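Local coordinates for Sts-2 protein (Mus musculus, PDB 3D4I) that has acid-dependent phosphatase activity in this 2H-phosphatase (PGM) domain and, as a whole protein, probably interferes with CBL-mediated down-regulation of receptor-type tyrosine kinases, at residues Ser8-Leu13 with Cys239-Glu244; Val87-Val92 with Lys115-Arg120; Val121-Phe126 with Tyr157-Pro162. One frame throughout, in Å; residues are numbered along the deposited sequence.

Contact 1 (Ser8-Leu13 with Cys239-Glu244); sequences SRRGIL and CEENRE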
loop_
_atom_site.group_PDB
_atom_site.type_symbol
_atom_site.label_atom_id
_atom_site.label_comp_id
_atom_site.label_asym_id
_atom_site.label_seq_id
_atom_site.Cartn_x
_atom_site.Cartn_y
_atom_site.Cartn_z
ATOM N N SER A 8 8.850 -33.233 0.729
ATOM C CA SER A 8 8.594 -31.847 1.129
ATOM C C SER A 8 9.323 -31.547 2.433
ATOM O O SER A 8 9.569 -32.454 3.237
ATOM C CB SER A 8 7.087 -31.583 1.253
ATOM O OG SER A 8 6.474 -32.608 2.007
ATOM N N ARG A 9 9.683 -30.276 2.634
ATOM C CA ARG A 9 10.482 -29.897 3.797
ATOM C C ARG A 9 9.721 -28.916 4.659
ATOM O O ARG A 9 9.071 -27.994 4.144
ATOM C CB ARG A 9 11.815 -29.281 3.361
ATOM C CG ARG A 9 12.804 -30.306 2.825
ATOM C CD ARG A 9 13.972 -29.656 2.099
ATOM N NE ARG A 9 14.828 -30.692 1.511
ATOM C CZ ARG A 9 16.086 -30.952 1.880
ATOM N NH1 ARG A 9 16.681 -30.232 2.823
ATOM N NH2 ARG A 9 16.762 -31.927 1.281
ATOM N N ARG A 10 9.789 -29.142 5.962
ATOM C CA ARG A 10 9.276 -28.211 6.946
ATOM C C ARG A 10 9.922 -26.827 6.781
ATOM O O ARG A 10 11.145 -26.713 6.642
ATOM C CB ARG A 10 9.556 -28.745 8.346
ATOM C CG ARG A 10 8.551 -28.266 9.340
ATOM C CD ARG A 10 8.828 -28.768 10.703
ATOM N NE ARG A 10 7.926 -28.090 11.623
ATOM C CZ ARG A 10 7.963 -28.201 12.946
ATOM N NH1 ARG A 10 8.879 -28.962 13.528
ATOM N NH2 ARG A 10 7.078 -27.524 13.682
ATOM N N GLY A 11 9.108 -25.774 6.846
ATOM C CA GLY A 11 9.631 -24.409 6.719
ATOM C C GLY A 11 9.252 -23.506 7.880
ATOM O O GLY A 11 8.195 -23.687 8.506
ATOM N N ILE A 12 10.121 -22.539 8.165
ATOM C CA ILE A 12 9.855 -21.488 9.154
ATOM C C ILE A 12 10.105 -20.157 8.434
ATOM O O ILE A 12 11.203 -19.922 7.936
ATOM C CB ILE A 12 10.767 -21.607 10.386
ATOM C CG1 ILE A 12 10.269 -22.722 11.325
ATOM C CG2 ILE A 12 10.868 -20.249 11.159
ATOM C CD1 ILE A 12 9.175 -22.264 12.256
ATOM N N LEU A 13 9.065 -19.328 8.349
ATOM C CA LEU A 13 9.122 -18.088 7.578
ATOM C C LEU A 13 8.874 -16.954 8.552
ATOM O O LEU A 13 7.762 -16.783 9.067
ATOM C CB LEU A 13 8.081 -18.083 6.446
ATOM C CG LEU A 13 8.057 -16.834 5.544
ATOM C CD1 LEU A 13 9.391 -16.621 4.821
ATOM C CD2 LEU A 13 6.899 -16.986 4.531
ATOM N N CYS A 239 13.747 -20.430 6.662
ATOM C CA CYS A 239 14.607 -21.614 6.933
ATOM C C CYS A 239 13.854 -22.882 6.621
ATOM O O CYS A 239 12.667 -22.959 6.929
ATOM C CB CYS A 239 15.043 -21.645 8.385
ATOM S SG CYS A 239 16.006 -20.211 8.844
ATOM N N GLU A 240 14.527 -23.867 6.002
ATOM C CA GLU A 240 13.929 -25.188 5.790
ATOM C C GLU A 240 14.714 -26.292 6.489
ATOM O O GLU A 240 15.936 -26.231 6.560
ATOM C CB GLU A 240 13.849 -25.523 4.309
ATOM C CG GLU A 240 12.798 -24.745 3.554
ATOM C CD GLU A 240 12.656 -25.226 2.137
ATOM O OE1 GLU A 240 13.676 -25.623 1.549
ATOM O OE2 GLU A 240 11.524 -25.207 1.607
ATOM N N GLU A 241 13.982 -27.288 6.974
ATOM C CA GLU A 241 14.558 -28.430 7.687
ATOM C C GLU A 241 14.781 -29.625 6.763
ATOM O O GLU A 241 13.874 -30.041 6.038
ATOM C CB GLU A 241 13.637 -28.840 8.838
ATOM C CG GLU A 241 14.223 -29.899 9.794
ATOM C CD GLU A 241 13.146 -30.560 10.622
ATOM O OE1 GLU A 241 12.100 -30.914 10.043
ATOM O OE2 GLU A 241 13.339 -30.733 11.845
ATOM N N ASN A 242 16.004 -30.161 6.786
ATOM C CA ASN A 242 16.268 -31.494 6.229
ATOM C C ASN A 242 15.788 -32.544 7.244
ATOM O O ASN A 242 16.325 -32.621 8.348
ATOM C CB ASN A 242 17.777 -31.646 5.942
ATOM C CG ASN A 242 18.136 -32.982 5.296
ATOM O OD1 ASN A 242 17.549 -34.022 5.606
ATOM N ND2 ASN A 242 19.121 -32.961 4.406
ATOM N N ARG A 243 14.779 -33.329 6.872
ATOM C CA ARG A 243 14.168 -34.325 7.776
ATOM C C ARG A 243 15.101 -35.504 8.101
ATOM O O ARG A 243 14.942 -36.164 9.146
ATOM C CB ARG A 243 12.817 -34.806 7.222
ATOM C CG ARG A 243 12.221 -36.120 7.805
ATOM C CD ARG A 243 11.593 -36.001 9.216
ATOM N NE ARG A 243 10.808 -34.779 9.408
ATOM C CZ ARG A 243 11.108 -33.808 10.270
ATOM N NH1 ARG A 243 12.172 -33.904 11.069
ATOM N NH2 ARG A 243 10.321 -32.740 10.352
ATOM N N GLU A 244 16.067 -35.753 7.215
ATOM C CA GLU A 244 17.099 -36.782 7.439
ATOM C C GLU A 244 17.974 -36.507 8.646
ATOM O O GLU A 244 18.253 -37.417 9.435
ATOM C CB GLU A 244 18.037 -36.877 6.242
ATOM C CG GLU A 244 17.529 -37.664 5.067
ATOM C CD GLU A 244 18.686 -38.239 4.263
ATOM O OE1 GLU A 244 19.767 -37.602 4.243
ATOM O OE2 GLU A 244 18.522 -39.328 3.672
HETATM O O HOH W 1 17.135 -27.823 4.248
HETATM O O HOH W 2 11.610 -31.390 6.792
#

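Contact 2 (Val87-Val92 with Lys115-Arg120); sequences VRVTAV and KKLKIR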
loop_
_atom_site.group_PDB
_atom_site.type_symbol
_atom_site.label_atom_id
_atom_site.label_comp_id
_atom_site.label_asym_id
_atom_site.label_seq_id
_atom_site.Cartn_x
_atom_site.Cartn_y
_atom_site.Cartn_z
ATOM N N VAL A 87 2.390 -22.516 -1.707
ATOM C CA VAL A 87 2.953 -23.155 -0.516
ATOM C C VAL A 87 1.872 -23.503 0.522
ATOM O O VAL A 87 0.829 -22.846 0.608
ATOM C CB VAL A 87 4.112 -22.326 0.142
ATOM C CG1 VAL A 87 5.186 -22.044 -0.871
ATOM C CG2 VAL A 87 3.592 -21.025 0.802
ATOM N N ARG A 88 2.147 -24.543 1.310
ATOM C CA ARG A 88 1.254 -24.992 2.374
ATOM C C ARG A 88 1.624 -24.330 3.697
ATOM O O ARG A 88 2.662 -24.640 4.258
ATOM C CB ARG A 88 1.361 -26.534 2.506
ATOM C CG ARG A 88 0.309 -27.148 3.409
ATOM C CD ARG A 88 0.226 -28.716 3.321
ATOM N NE ARG A 88 -0.574 -29.180 4.448
ATOM C CZ ARG A 88 -0.105 -29.826 5.505
ATOM N NH1 ARG A 88 1.184 -30.147 5.578
ATOM N NH2 ARG A 88 -0.934 -30.164 6.488
ATOM N N VAL A 89 0.776 -23.421 4.190
ATOM C CA VAL A 89 0.964 -22.808 5.499
ATOM C C VAL A 89 0.136 -23.592 6.515
ATOM O O VAL A 89 -1.074 -23.756 6.325
ATOM C CB VAL A 89 0.511 -21.314 5.503
ATOM C CG1 VAL A 89 0.593 -20.717 6.902
ATOM C CG2 VAL A 89 1.328 -20.508 4.505
ATOM N N THR A 90 0.781 -24.044 7.594
ATOM C CA THR A 90 0.159 -24.933 8.584
ATOM C C THR A 90 0.015 -24.355 9.982
ATOM O O THR A 90 -0.676 -24.917 10.832
ATOM C CB THR A 90 0.953 -26.261 8.695
ATOM O OG1 THR A 90 2.301 -25.980 9.087
ATOM C CG2 THR A 90 0.975 -26.964 7.363
ATOM N N ALA A 91 0.704 -23.254 10.258
ATOM C CA ALA A 91 0.659 -22.671 11.581
ATOM C C ALA A 91 1.162 -21.239 11.529
ATOM O O ALA A 91 1.942 -20.881 10.654
ATOM C CB ALA A 91 1.474 -23.488 12.574
ATOM N N VAL A 92 0.671 -20.429 12.463
ATOM C CA VAL A 92 1.143 -19.069 12.620
ATOM C C VAL A 92 1.210 -18.637 14.064
ATOM O O VAL A 92 0.269 -18.824 14.859
ATOM C CB VAL A 92 0.535 -17.996 11.614
ATOM C CG1 VAL A 92 -0.388 -18.575 10.554
ATOM C CG2 VAL A 92 -0.009 -16.736 12.286
ATOM N N LYS A 115 -10.036 -18.682 9.164
ATOM C CA LYS A 115 -10.921 -19.492 10.009
ATOM C C LYS A 115 -10.351 -20.894 10.266
ATOM O O LYS A 115 -10.752 -21.560 11.212
ATOM C CB LYS A 115 -12.303 -19.613 9.374
ATOM C CG LYS A 115 -12.967 -18.300 9.004
ATOM C CD LYS A 115 -14.198 -18.598 8.147
ATOM C CE LYS A 115 -14.777 -17.343 7.505
ATOM N NZ LYS A 115 -16.051 -17.668 6.783
ATOM N N LYS A 116 -9.432 -21.337 9.416
ATOM C CA LYS A 116 -8.797 -22.640 9.558
ATOM C C LYS A 116 -7.686 -22.608 10.606
ATOM O O LYS A 116 -7.633 -23.476 11.470
ATOM C CB LYS A 116 -8.262 -23.141 8.207
ATOM C CG LYS A 116 -7.526 -24.458 8.280
ATOM C CD LYS A 116 -7.092 -24.941 6.902
ATOM C CE LYS A 116 -6.085 -26.099 7.004
ATOM N NZ LYS A 116 -6.667 -27.347 7.587
ATOM N N LEU A 117 -6.809 -21.609 10.536
ATOM C CA LEU A 117 -5.690 -21.528 11.470
ATOM C C LEU A 117 -5.907 -20.450 12.512
ATOM O O LEU A 117 -6.253 -19.319 12.167
ATOM C CB LEU A 117 -4.386 -21.252 10.715
ATOM C CG LEU A 117 -4.039 -22.210 9.580
ATOM C CD1 LEU A 117 -2.748 -21.788 8.867
ATOM C CD2 LEU A 117 -3.908 -23.635 10.130
ATOM N N LYS A 118 -5.678 -20.793 13.775
ATOM C CA LYS A 118 -5.687 -19.814 14.844
ATOM C C LYS A 118 -4.306 -19.223 15.043
ATOM O O LYS A 118 -3.291 -19.937 14.989
ATOM C CB LYS A 118 -6.143 -20.431 16.179
ATOM C CG LYS A 118 -7.421 -21.236 16.118
ATOM C CD LYS A 118 -7.967 -21.496 17.518
ATOM C CE LYS A 118 -8.969 -22.629 17.490
ATOM N NZ LYS A 118 -10.117 -22.335 16.574
ATOM N N ILE A 119 -4.275 -17.926 15.325
ATOM C CA ILE A 119 -3.029 -17.232 15.595
ATOM C C ILE A 119 -2.586 -17.582 16.991
ATOM O O ILE A 119 -3.325 -17.361 17.954
ATOM C CB ILE A 119 -3.176 -15.699 15.452
ATOM C CG1 ILE A 119 -3.540 -15.317 14.002
ATOM C CG2 ILE A 119 -1.896 -14.981 15.936
ATOM C CD1 ILE A 119 -4.182 -13.919 13.867
ATOM N N ARG A 120 -1.375 -18.127 17.096
ATOM C CA ARG A 120 -0.797 -18.457 18.386
ATOM C C ARG A 120 0.037 -17.296 18.880
ATOM O O ARG A 120 1.103 -17.017 18.328
ATOM C CB ARG A 120 0.048 -19.717 18.271
ATOM C CG ARG A 120 -0.829 -20.950 18.198
ATOM C CD ARG A 120 -0.221 -22.032 17.351
ATOM N NE ARG A 120 -0.984 -23.269 17.489
ATOM C CZ ARG A 120 -0.654 -24.420 16.921
ATOM N NH1 ARG A 120 0.421 -24.500 16.155
ATOM N NH2 ARG A 120 -1.407 -25.494 17.127
HETATM O O HOH W 3 -1.593 -21.729 14.133
#

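Contact 3 (Val121-Phe126 with Tyr157-Pro162); sequences VEPGIF and YRPALP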
loop_
_atom_site.group_PDB
_atom_site.type_symbol
_atom_site.label_atom_id
_atom_site.label_comp_id
_atom_site.label_asym_id
_atom_site.label_seq_id
_atom_site.Cartn_x
_atom_site.Cartn_y
_atom_site.Cartn_z
ATOM N N VAL A 121 -0.453 -16.621 19.916
ATOM C CA VAL A 121 0.267 -15.454 20.416
ATOM C C VAL A 121 1.386 -15.916 21.338
ATOM O O VAL A 121 1.148 -16.590 22.361
ATOM C CB VAL A 121 -0.665 -14.412 21.088
ATOM C CG1 VAL A 121 0.146 -13.211 21.625
ATOM C CG2 VAL A 121 -1.715 -13.926 20.113
ATOM N N GLU A 122 2.605 -15.573 20.941
ATOM C CA GLU A 122 3.812 -15.993 21.639
ATOM C C GLU A 122 4.613 -14.782 22.100
ATOM O O GLU A 122 5.379 -14.213 21.329
ATOM C CB GLU A 122 4.682 -16.897 20.742
ATOM C CG GLU A 122 5.999 -17.405 21.414
ATOM C CD GLU A 122 5.758 -18.052 22.785
ATOM O OE1 GLU A 122 5.116 -19.107 22.810
ATOM O OE2 GLU A 122 6.209 -17.504 23.828
ATOM N N PRO A 123 4.438 -14.368 23.360
ATOM C CA PRO A 123 5.321 -13.319 23.885
ATOM C C PRO A 123 6.812 -13.614 23.830
ATOM O O PRO A 123 7.601 -12.685 23.876
ATOM C CB PRO A 123 4.854 -13.165 25.338
ATOM C CG PRO A 123 3.425 -13.548 25.276
ATOM C CD PRO A 123 3.399 -14.731 24.342
ATOM N N GLY A 124 7.207 -14.879 23.728
ATOM C CA GLY A 124 8.624 -15.215 23.591
ATOM C C GLY A 124 9.263 -14.705 22.297
ATOM O O GLY A 124 10.493 -14.683 22.183
ATOM N N ILE A 125 8.441 -14.265 21.343
ATOM C CA ILE A 125 8.966 -13.626 20.121
ATOM C C ILE A 125 8.622 -12.134 20.048
ATOM O O ILE A 125 8.695 -11.533 18.981
ATOM C CB ILE A 125 8.545 -14.382 18.790
ATOM C CG1 ILE A 125 7.020 -14.324 18.564
ATOM C CG2 ILE A 125 9.118 -15.821 18.810
ATOM C CD1 ILE A 125 6.479 -15.085 17.288
ATOM N N PHE A 126 8.254 -11.544 21.197
ATOM C CA PHE A 126 8.106 -10.100 21.295
ATOM C C PHE A 126 9.460 -9.412 21.080
ATOM O O PHE A 126 10.517 -10.059 21.132
ATOM C CB PHE A 126 7.510 -9.716 22.650
ATOM C CG PHE A 126 7.208 -8.245 22.793
ATOM C CD1 PHE A 126 6.236 -7.635 22.004
ATOM C CD2 PHE A 126 7.877 -7.486 23.734
ATOM C CE1 PHE A 126 5.955 -6.280 22.135
ATOM C CE2 PHE A 126 7.607 -6.134 23.886
ATOM C CZ PHE A 126 6.624 -5.531 23.088
ATOM N N TYR A 157 -3.532 -22.047 23.382
ATOM C CA TYR A 157 -2.087 -22.026 23.217
ATOM C C TYR A 157 -1.427 -21.673 24.532
ATOM O O TYR A 157 -1.890 -20.775 25.241
ATOM C CB TYR A 157 -1.645 -21.052 22.105
ATOM C CG TYR A 157 -0.151 -21.025 21.902
ATOM C CD1 TYR A 157 0.538 -22.181 21.535
ATOM C CD2 TYR A 157 0.576 -19.854 22.085
ATOM C CE1 TYR A 157 1.904 -22.175 21.365
ATOM C CE2 TYR A 157 1.958 -19.832 21.901
ATOM C CZ TYR A 157 2.609 -21.007 21.543
ATOM O OH TYR A 157 3.964 -21.007 21.371
ATOM N N ARG A 158 -0.364 -22.403 24.859
ATOM C CA ARG A 158 0.396 -22.157 26.065
ATOM C C ARG A 158 1.769 -21.662 25.670
ATOM O O ARG A 158 2.623 -22.467 25.300
ATOM C CB ARG A 158 0.507 -23.440 26.903
ATOM C CG ARG A 158 -0.831 -23.947 27.391
ATOM C CD ARG A 158 -1.074 -23.540 28.821
ATOM N NE ARG A 158 -1.344 -24.732 29.633
ATOM C CZ ARG A 158 -0.402 -25.490 30.196
ATOM N NH1 ARG A 158 0.887 -25.189 30.055
ATOM N NH2 ARG A 158 -0.748 -26.552 30.906
ATOM N N PRO A 159 1.989 -20.332 25.761
ATOM C CA PRO A 159 3.206 -19.743 25.210
ATOM C C PRO A 159 4.434 -20.231 25.945
ATOM O O PRO A 159 4.344 -20.575 27.138
ATOM C CB PRO A 159 3.005 -18.228 25.423
ATOM C CG PRO A 159 2.041 -18.119 26.563
ATOM C CD PRO A 159 1.130 -19.321 26.411
ATOM N N ALA A 160 5.559 -20.291 25.232
ATOM C CA ALA A 160 6.860 -20.613 25.825
ATOM C C ALA A 160 7.265 -19.596 26.877
ATOM O O ALA A 160 7.888 -19.946 27.879
ATOM C CB ALA A 160 7.929 -20.698 24.750
ATOM N N LEU A 161 6.932 -18.328 26.627
ATOM C CA LEU A 161 7.132 -17.284 27.615
ATOM C C LEU A 161 5.839 -16.485 27.786
ATOM O O LEU A 161 5.425 -15.764 26.872
ATOM C CB LEU A 161 8.308 -16.370 27.226
ATOM C CG LEU A 161 8.689 -15.257 28.219
ATOM C CD1 LEU A 161 9.431 -15.795 29.437
ATOM C CD2 LEU A 161 9.523 -14.197 27.507
ATOM N N PRO A 162 5.190 -16.624 28.960
ATOM C CA PRO A 162 4.016 -15.823 29.287
ATOM C C PRO A 162 4.332 -14.328 29.284
ATOM O O PRO A 162 5.451 -13.937 29.603
ATOM C CB PRO A 162 3.655 -16.293 30.699
ATOM C CG PRO A 162 4.269 -17.669 30.824
ATOM C CD PRO A 162 5.534 -17.577 30.034
#

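Contact 1 (Ser8-Leu13 with Cys239-Glu244)
Gly-11 and Ile-12 run antiparallel to Cys-239 and Glu-240, with the axes of strands 11-13 and 239-241 coming within 4.8 Å; Ile-12 and Cys-239 form the hydrogen-bonded pair, Gly-11 and Glu-240 the non-hydrogen-bonded one. Ile-12 and Cys-239 exchange both their N-H···O bonds, and Glu-241 N adds a third, to Arg-10 O at 2.9 Å. In this histidine phosphatase fold, strand 11-16 has the parallel strand 196-201 on its other side, while strand 236-241 passes the sheet on to edge strand 248-251. Arg-9 has CG beside its backbone N (chi1 -74°) and an extended chain; CG lies 3.4 Å from Glu-241 O, and NH1 reaches 3.6 Å from Asn-242 CB. A water weakly bound by Arg-9 NH1 donates to Glu-240 O, so an alanine here would probably leave that water with one anchor fewer and open a gap beside Asn-242. Arg-10 goes the other way: its CB rests 3.7 Å from Glu-241 OE1, and NH1 carries on to Ile-187 O. The Glu-241 carboxylate pairs instead with Arg-243, whose NH2 lies 2.6 Å from OE1, and a second water links Arg-10 N to Glu-241 O.

Contact 2 (Val87-Val92 with Lys115-Arg120)
Leu-117 is the main bump here, and its hollow lies over the backbone from Val-89 to Ala-91. Its CB points toward strand 89-92 and its CG stands beside its own backbone N (chi1 -54°). One methyl rests on each of two carbonyls: Leu-117 CD1 lies 3.6 Å from Val-89 O and its CD2 3.5 Å from Thr-90 O. Two valines also touch CD1. Val-89 CG1 meets Leu-117 CD1 at 4.0 Å, and Val-92 CG1 is a little farther from that same CD1, at 4.3 Å. The other branch of Val-92 turns to Ile-119, CG2 to CG1 at 4.2 Å, so one valine fits between two residues of the facing segment. Leu-108 of helix 98-111 packs on Leu-117, Val-92 and Ile-119 alike, which places the contact in the beta-alpha-beta crossover formed by strand 89-94, that helix and strand 119-121. The two segments run roughly parallel, their directions 32° apart. Arg-120 N donates to Val-92 O at 2.9 Å in a nearly straight bond (172°), and Arg-120 folds back until NH1 lies 3.9 Å from Ala-91 CB. One step earlier a water accepts from Val-92 N while donating to Lys-118 O. With one direct backbone bond and one water bridge joining the converging ends, association nearer Leu-117 rests on apolar packing.

Contact 3 (Val121-Phe126 with Tyr157-Pro162)
Glu-122 reaches the facing loop with its carboxylate, and hydrogen bonding there dominates the contact, which joins two loops of the histidine phosphatase fold through this one buried group. Each oxygen takes two donors. OE1 of Glu-122 accepts from Tyr-157 OH at 2.6 Å through its anti lone pair, and from Ala-160 N at 2.7 Å on the syn side, 16° out of the carboxylate plane. OE2 of Glu-122 accepts from Leu-161 N at 3.0 Å through its syn lone pair, while its anti lone pair serves Gly-124 N, in its own loop, at 2.8 Å. The chain gets there by leaving with CG anti to the backbone N and then bending at chi2 (51°). Four donors spread over both oxygens fix the rotation of this buried group and would probably favour its ionised form. The Tyr-157 ring stands nearly perpendicular to the carboxylate, the planes 82° apart, and turns its edge to the Val-121 backbone as well, with CD2 3.3 Å from Val-121 O.

Van der Waals contact fills in around the polar centre. Pro-123 CD packs on Pro-159 CB at 3.7 Å, and the Pro-123 ring sits against Leu-161 O. Leu-161 CB lies 3.8 Å from Gly-124 CA.

The loops lie against helix 172-187 and follow the C-terminal ends of strands 119-121 and 89-94, where Glu-122 shares a backbone hydrogen bond with Ala-94. From the helix, Arg-178 binds Gly-124 O and Phe-126 O, while Ser-182 and Gln-185 back Ala-160. Ser-201 of strand 196-201 bonds to Ile-125 O, and the Phe-126 ring meets His-202 just beyond that strand.

How the contacts relate
Contacts 1 and 2 belong to the same mixed sheet, in the order 119-121, 89-94, 196-201, 11-16, 236-241, 248-251. Strand 196-201 lies between the two pairs, whose centres are 16 Å apart. Along the chain, contact 1 brings together segments 226 residues apart, and contacts 2 and 3 both close within the long span between them, contact 2 first. Contact 3 continues from the end of strand 119-121 into the loops beside helix 172-187; its centre is 16 Å from that of contact 2 and 22 Å from that of contact 1. Contacts 2 and 3 touch directly, Arg-120 CG packing 3.8 Å from Tyr-157 CG, so the end of strand 119-121 is joined by packing to the loop at 157-162.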